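Local atomic coordinates of apical membrane antigen AMA1 (Toxoplasma gondii ME49, PDB entry 4YIV), a protein that takes part in host cell invasion as a component of the moving junction, the ringlike structure formed between the plasma membranes of the parasite's apical tip and the target host cell. Residues 12-17 and 321-326; 235-240 and 327-332. All coordinates share one frame; numbering follows the deposited sequence.

Overall arrangement
The two interactions share one three-stranded antiparallel sheet, in which strand 322-326 lies beside strand 236-242. Interaction 1 sets the N-terminal turn against strand 322-326; interaction 2 joins the neighbouring strand to 329-333, which follows 322-326 in the chain and belongs to a second sheet. Their centres are about 12 Å apart. Two links tie them directly: Arg237 N to Val324 O at 2.7 Å, a probable hydrogen bond, and a salt bridge from Arg237 NE to Asp326 OD2 at 2.8 Å. A bound N-acetylglucosamine, part of a protein-attached glycan, lies about 4 Å from the Asp321 side chain and about 10 Å from that of Phe238.

Interaction 1: residues 12-17 and 321-326; sequences NPFQAN and DCLVSD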
# COMPACT_ATOMS: atom_id res chain seq x y z
N ASN A 12 -13.93 13.28 21.94
CA ASN A 12 -12.94 13.25 20.87
C ASN A 12 -13.41 14.07 19.68
O ASN A 12 -14.38 13.69 19.02
CB ASN A 12 -12.68 11.81 20.43
CG ASN A 12 -11.59 11.70 19.37
OD1 ASN A 12 -10.97 12.69 18.96
ND2 ASN A 12 -11.32 10.47 18.95
N PRO A 13 -12.73 15.19 19.40
CA PRO A 13 -13.20 16.02 18.27
C PRO A 13 -13.16 15.29 16.92
O PRO A 13 -13.98 15.57 16.05
CB PRO A 13 -12.23 17.21 18.28
CG PRO A 13 -11.04 16.74 19.04
CD PRO A 13 -11.53 15.75 20.04
N PHE A 14 -12.22 14.36 16.78
CA PHE A 14 -12.04 13.63 15.52
C PHE A 14 -13.07 12.54 15.30
O PHE A 14 -13.10 11.92 14.24
CB PHE A 14 -10.64 13.05 15.45
CG PHE A 14 -9.57 14.10 15.48
CD1 PHE A 14 -9.14 14.70 14.32
CD2 PHE A 14 -9.03 14.51 16.68
CE1 PHE A 14 -8.18 15.67 14.34
CE2 PHE A 14 -8.05 15.48 16.71
CZ PHE A 14 -7.63 16.06 15.54
N GLN A 15 -13.91 12.32 16.30
CA GLN A 15 -15.07 11.45 16.15
C GLN A 15 -16.36 12.26 16.33
O GLN A 15 -17.46 11.76 16.10
CB GLN A 15 -15.01 10.30 17.16
CG GLN A 15 -13.76 9.44 17.03
CD GLN A 15 -13.54 8.91 15.61
OE1 GLN A 15 -12.50 9.19 14.97
NE2 GLN A 15 -14.50 8.14 15.10
N ALA A 16 -16.19 13.52 16.71
CA ALA A 16 -17.31 14.40 17.00
C ALA A 16 -18.21 14.60 15.79
O ALA A 16 -19.36 14.17 15.78
CB ALA A 16 -16.80 15.75 17.51
N ASN A 17 -17.68 15.29 14.78
CA ASN A 17 -18.45 15.55 13.57
C ASN A 17 -18.07 14.63 12.44
O ASN A 17 -16.93 14.18 12.33
CB ASN A 17 -18.27 16.99 13.13
CG ASN A 17 -16.88 17.28 12.72
OD1 ASN A 17 -16.45 16.93 11.63
ND2 ASN A 17 -16.14 17.92 13.61
N ASP A 321 -7.32 7.22 15.86
CA ASP A 321 -8.68 7.76 15.94
C ASP A 321 -8.65 9.22 16.38
O ASP A 321 -9.69 9.82 16.60
CB ASP A 321 -9.57 6.89 16.86
CG ASP A 321 -9.14 6.91 18.32
OD1 ASP A 321 -8.29 7.73 18.72
OD2 ASP A 321 -9.69 6.08 19.07
N CYS A 322 -7.45 9.78 16.47
CA CYS A 322 -7.29 11.21 16.62
C CYS A 322 -5.90 11.61 16.12
O CYS A 322 -5.08 10.77 15.72
CB CYS A 322 -7.50 11.64 18.08
SG CYS A 322 -6.35 10.90 19.30
N LEU A 323 -5.65 12.91 16.13
CA LEU A 323 -4.40 13.49 15.67
C LEU A 323 -3.90 14.50 16.66
O LEU A 323 -4.68 15.17 17.33
CB LEU A 323 -4.57 14.19 14.32
CG LEU A 323 -5.11 13.38 13.14
CD1 LEU A 323 -5.38 14.29 11.94
CD2 LEU A 323 -4.11 12.29 12.81
N VAL A 324 -2.59 14.63 16.70
CA VAL A 324 -1.93 15.64 17.51
C VAL A 324 -1.17 16.53 16.56
O VAL A 324 -0.39 16.05 15.75
CB VAL A 324 -0.99 14.99 18.56
CG1 VAL A 324 -0.03 16.01 19.19
CG2 VAL A 324 -1.82 14.26 19.61
N SER A 325 -1.40 17.85 16.66
CA SER A 325 -0.69 18.82 15.82
C SER A 325 0.79 18.86 16.11
O SER A 325 1.21 18.87 17.26
CB SER A 325 -1.28 20.23 16.02
OG SER A 325 -2.68 20.15 16.10
N ASP A 326 1.59 18.94 15.05
CA ASP A 326 3.03 19.04 15.18
C ASP A 326 3.57 19.41 13.82
O ASP A 326 3.63 18.58 12.92
CB ASP A 326 3.65 17.73 15.67
CG ASP A 326 5.18 17.77 15.72
OD1 ASP A 326 5.77 18.83 15.41
OD2 ASP A 326 5.81 16.73 16.06
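Phe14 lays its ring across the backbone of Cys322 and Leu323, where the N-terminal segment, in a weakly bonded helical turn, packs on strand 322-326 of a three-stranded antiparallel sheet in AMA1, a protein of the PAN clan. Leu323 N stands 3.6 Å above the ring plane, offset toward the rim. Phe14 CD2 meets Cys322 CB at 3.5 Å, and Phe14 CZ approaches Leu323 CB at 3.8 Å, the Phe14 and Leu323 side chains crossing at about a right angle. Met20 and Met24 of helix 18-25 also touch the buried Phe14 side chain.

The polar part of the contact belongs to Asn12, whose CG is anti to the backbone N (chi1 -176°). Its amide works in two directions: OD1 accepts from Phe14 N at 3.0 Å as the N-cap of the turn, while ND2 reaches across to the strand. One buried side chain thus both caps the turn and ties it to the backbone of Asp321.

At this end the strand carries a classic beta bulge, with Asp321 and Cys322 both facing Gly239 of the adjoining strand. The carboxylate of Asp321 turns to Trp241 N through OD1, and the disulfide to Cys246 joins Cys322 to strand 245-248. The bond from Asn12 ND2 to Asp321 O measures 2.9 Å, with an N-H...O angle of 160°; Asp321 O lies close to the Asn12 amide plane, whereas ND2 sits above the Asp321 carbonyl plane.

Interaction 2: residues 235-240 and 327-332; sequences GYRFGV and SAAVSY
Ser327 meets Gly235 backbone to backbone where both segments turn a corner, their CA atoms 4.3 Å apart; the absence of a side chain on Gly235 leaves the two backbones to meet directly. At Ala329 the carbonyl O accepts from Gly235 N at 2.9 Å, and the methyl CB rests 3.8 Å from CG of Arg237. The extended arginine then continues to Asp326, with which NE forms a salt bridge.

Ser331 enters the contact through both OG and CB. Its OG, anti to its own carbonyl carbon (chi1 -69°), donates to Tyr236 O at 2.8 Å and accepts a weak, bent bond from Phe238 N at 3.1 Å, so that one buried hydroxyl serves two backbone groups of the facing strand. Its CB meanwhile sits over the centre of the Phe238 ring in a CH-pi contact, 3.5 Å from the centroid and 7° off the ring normal. Tyr332 O follows at the edge of the same ring, 3.3 Å from CE2, and Phe27 packs against Phe238 edge-to-face.

The N-to-C directions of the short strands 236-240 and 329-332 stand at 46° to each other. The arrangement is that of a junction between two antiparallel sheets, whose strands pass from one to the other through corners at Gly235 and at Ser327-Ala328.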
# COMPACT_ATOMS: atom_id res chain seq x y z
N GLY A 235 2.14 17.51 9.17
CA GLY A 235 1.80 18.42 10.26
C GLY A 235 0.98 17.85 11.40
O GLY A 235 0.46 18.58 12.25
N TYR A 236 0.86 16.53 11.44
CA TYR A 236 0.09 15.88 12.49
C TYR A 236 0.75 14.55 12.84
O TYR A 236 1.33 13.91 11.95
CB TYR A 236 -1.35 15.63 12.05
CG TYR A 236 -2.21 16.88 11.87
CD1 TYR A 236 -2.96 17.40 12.93
CD2 TYR A 236 -2.30 17.49 10.64
CE1 TYR A 236 -3.76 18.54 12.75
CE2 TYR A 236 -3.10 18.62 10.45
CZ TYR A 236 -3.82 19.14 11.50
OH TYR A 236 -4.60 20.26 11.30
N ARG A 237 0.68 14.18 14.13
CA ARG A 237 1.02 12.83 14.63
C ARG A 237 -0.22 12.01 14.82
O ARG A 237 -1.20 12.48 15.41
CB ARG A 237 1.74 12.90 15.97
CG ARG A 237 2.99 13.70 15.98
CD ARG A 237 3.56 13.73 17.40
NE ARG A 237 4.81 14.49 17.48
CZ ARG A 237 5.62 14.48 18.52
NH1 ARG A 237 6.72 15.21 18.49
NH2 ARG A 237 5.35 13.72 19.57
N PHE A 238 -0.18 10.77 14.33
CA PHE A 238 -1.25 9.83 14.59
C PHE A 238 -1.35 9.64 16.11
O PHE A 238 -0.34 9.68 16.81
CB PHE A 238 -0.98 8.47 13.93
CG PHE A 238 -1.22 8.42 12.45
CD1 PHE A 238 -2.23 9.16 11.85
CD2 PHE A 238 -0.44 7.59 11.66
CE1 PHE A 238 -2.45 9.07 10.49
CE2 PHE A 238 -0.65 7.50 10.28
CZ PHE A 238 -1.66 8.22 9.70
N GLY A 239 -2.56 9.42 16.59
CA GLY A 239 -2.77 9.17 18.00
C GLY A 239 -4.03 8.38 18.28
O GLY A 239 -4.83 8.09 17.39
N VAL A 240 -4.21 8.05 19.56
CA VAL A 240 -5.39 7.32 20.03
C VAL A 240 -6.06 8.07 21.19
O VAL A 240 -5.39 8.57 22.09
CB VAL A 240 -5.03 5.90 20.50
CG1 VAL A 240 -4.40 5.12 19.34
CG2 VAL A 240 -4.07 5.97 21.66
N SER A 327 3.97 20.66 13.65
CA SER A 327 4.32 21.16 12.34
C SER A 327 5.53 20.44 11.72
O SER A 327 5.69 20.43 10.50
CB SER A 327 4.59 22.68 12.43
OG SER A 327 5.71 22.95 13.27
N ALA A 328 6.34 19.81 12.56
CA ALA A 328 7.56 19.15 12.12
C ALA A 328 7.33 17.65 11.81
O ALA A 328 8.22 16.99 11.29
CB ALA A 328 8.63 19.29 13.17
N ALA A 329 6.13 17.15 12.11
CA ALA A 329 5.83 15.73 11.97
C ALA A 329 5.21 15.41 10.61
O ALA A 329 4.60 16.27 9.99
CB ALA A 329 4.89 15.28 13.09
N VAL A 330 5.36 14.16 10.17
CA VAL A 330 4.58 13.62 9.05
C VAL A 330 4.17 12.19 9.43
O VAL A 330 5.03 11.40 9.85
CB VAL A 330 5.39 13.58 7.71
CG1 VAL A 330 4.50 13.06 6.57
CG2 VAL A 330 5.95 14.96 7.35
N SER A 331 2.87 11.91 9.29
CA SER A 331 2.31 10.57 9.53
C SER A 331 2.15 9.78 8.25
O SER A 331 1.58 10.26 7.26
CB SER A 331 0.98 10.71 10.26
OG SER A 331 1.19 11.17 11.60
N TYR A 332 2.66 8.54 8.30
CA TYR A 332 2.76 7.61 7.18
C TYR A 332 2.02 6.33 7.49
O TYR A 332 1.82 5.99 8.65
CB TYR A 332 4.22 7.24 6.89
CG TYR A 332 5.10 8.42 6.52
CD1 TYR A 332 4.91 9.12 5.32
CD2 TYR A 332 6.10 8.84 7.37
CE1 TYR A 332 5.72 10.20 4.99
CE2 TYR A 332 6.92 9.92 7.04
CZ TYR A 332 6.72 10.59 5.85
OH TYR A 332 7.54 11.65 5.54